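Local coordinates for MutT/NUDIX family protein (Bacillus thuringiensis str. Al Hakam, PDB 3ID9) that probably hydrolyses nucleoside diphosphates linked to another moiety, as a MutT-type member of the Nudix hydrolase family, at the interface of chains A and B. Numbering follows the deposited sequence. Chains: chain A/B, MutT/NUDIX family protein.

The interface of chains A and B. Residues chain A 87, 155, 157-158; chain B 60-62.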
loop_
_atom_site.group_PDB
_atom_site.type_symbol
_atom_site.label_atom_id
_atom_site.label_comp_id
_atom_site.label_asym_id
_atom_site.label_seq_id
_atom_site.Cartn_x
_atom_site.Cartn_y
_atom_site.Cartn_z
ATOM N N ASP A 87 -0.720 2.539 8.993
ATOM C CA ASP A 87 -1.876 3.356 9.287
ATOM C C ASP A 87 -2.225 3.417 10.757
ATOM O O ASP A 87 -2.209 2.416 11.469
ATOM C CB ASP A 87 -3.088 2.920 8.442
ATOM C CG ASP A 87 -3.893 1.795 9.068
ATOM O OD1 ASP A 87 -3.344 0.692 9.259
ATOM O OD2 ASP A 87 -5.088 2.024 9.352
ATOM N N TYR A 155 2.966 -4.220 5.710
ATOM C CA TYR A 155 1.905 -3.440 6.346
ATOM C C TYR A 155 2.007 -3.573 7.866
ATOM O O TYR A 155 2.638 -4.507 8.349
ATOM C CB TYR A 155 0.552 -3.973 5.864
ATOM C CG TYR A 155 -0.632 -3.431 6.620
ATOM C CD1 TYR A 155 -1.187 -2.201 6.294
ATOM C CD2 TYR A 155 -1.157 -4.125 7.703
ATOM C CE1 TYR A 155 -2.237 -1.676 7.031
ATOM C CE2 TYR A 155 -2.196 -3.607 8.444
ATOM C CZ TYR A 155 -2.735 -2.386 8.107
ATOM O OH TYR A 155 -3.783 -1.883 8.845
ATOM N N GLY A 157 -0.519 -1.502 10.728
ATOM C CA GLY A 157 -1.768 -1.293 11.441
ATOM C C GLY A 157 -1.581 -1.148 12.941
ATOM O O GLY A 157 -1.223 -2.104 13.629
ATOM N N LEU A 158 -1.822 0.051 13.458
ATOM C CA LEU A 158 -1.678 0.297 14.888
ATOM C C LEU A 158 -2.666 1.365 15.344
ATOM O O LEU A 158 -3.548 1.040 16.166
ATOM C CB LEU A 158 -0.240 0.733 15.204
ATOM C CG LEU A 158 0.206 0.694 16.676
ATOM C CD1 LEU A 158 1.730 0.740 16.747
ATOM C CD2 LEU A 158 -0.414 1.853 17.455
ATOM N N THR B 60 -8.393 0.172 11.260
ATOM C CA THR B 60 -7.146 0.122 10.523
ATOM C C THR B 60 -7.521 -0.700 9.292
ATOM O O THR B 60 -8.522 -1.429 9.318
ATOM C CB THR B 60 -6.052 -0.632 11.285
ATOM O OG1 THR B 60 -6.511 -1.951 11.598
ATOM C CG2 THR B 60 -5.689 0.103 12.558
ATOM N N LEU B 61 -6.748 -0.592 8.218
ATOM C CA LEU B 61 -7.056 -1.366 7.023
ATOM C C LEU B 61 -7.217 -2.830 7.425
ATOM O O LEU B 61 -8.099 -3.527 6.929
ATOM C CB LEU B 61 -5.933 -1.254 5.989
ATOM C CG LEU B 61 -5.603 0.141 5.472
ATOM C CD1 LEU B 61 -4.529 0.024 4.410
ATOM C CD2 LEU B 61 -6.843 0.802 4.914
ATOM N N GLU B 62 -6.365 -3.276 8.340
ATOM C CA GLU B 62 -6.384 -4.650 8.815
ATOM C C GLU B 62 -7.695 -5.028 9.514
ATOM O O GLU B 62 -8.303 -6.055 9.207
ATOM C CB GLU B 62 -5.213 -4.878 9.768
ATOM C CG GLU B 62 -5.043 -6.318 10.186
ATOM C CD GLU B 62 -3.906 -6.510 11.164
ATOM O OE1 GLU B 62 -3.640 -7.672 11.540
ATOM O OE2 GLU B 62 -3.280 -5.503 11.562
#
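With CG turned away from its backbone N (chi1 170°), A:Tyr155 carries its phenol hydroxyl to the first turn of helix 61-72 of chain B, where it meets the backbone of B:Leu61 and B:Glu62. A:Asp87, near the end of strand 77-88, holds CG between its own N and carbonyl carbon (chi1 86°), placing OD2 beside the amide of B:Leu61. That helix belongs to the Nudix box, the signature motif of this hydrolase family, whose helix normally supplies metal-binding glutamates. The contact illustrates how the N-terminus of a helix, with amides not used by the helix itself, can be capped by acceptors from another subunit. B:Glu62 N donates to A:Tyr155 OH at 3.0 Å. B:Leu61 N gives a longer, more bent bond to A:Asp87 OD2, 3.3 Å, reaching it from above the carboxylate plane. A:Tyr155 OH donates in turn to A:Asp87 OD1 at 2.6 Å, on its syn side but tilted out of the carboxylate plane. The hydroxyl thus acts as donor within chain A and acceptor across the interface, and the carboxylate probably directs its hydrogen. The helix dipole would be expected to favour a negative charge on A:Asp87.

Around these bonds the side chains of chain B fit against the ring. B:Glu62 CB packs 3.5 Å from CE2 of A:Tyr155, and its carboxylate oxygen OE2 lies at the ring edge, in plane, while the carboxylate stands nearly upright to the ring (85°). On the other flank B:Leu61 CB and CD1 approach CE1. B:Thr60 crosses the A:Asp87 side chain at about a right angle, and its methyl CG2 lies beside A:Asp87 OD2, with A:Gly157 CA a little farther off. Within chain A, the backbone N of A:Gly157 lies over one face of the tyrosine, towards the rim. The interface is two-fold symmetric, so the arrangement recurs with the chains exchanged, though the structure alone does not show that the dimer forms in solution.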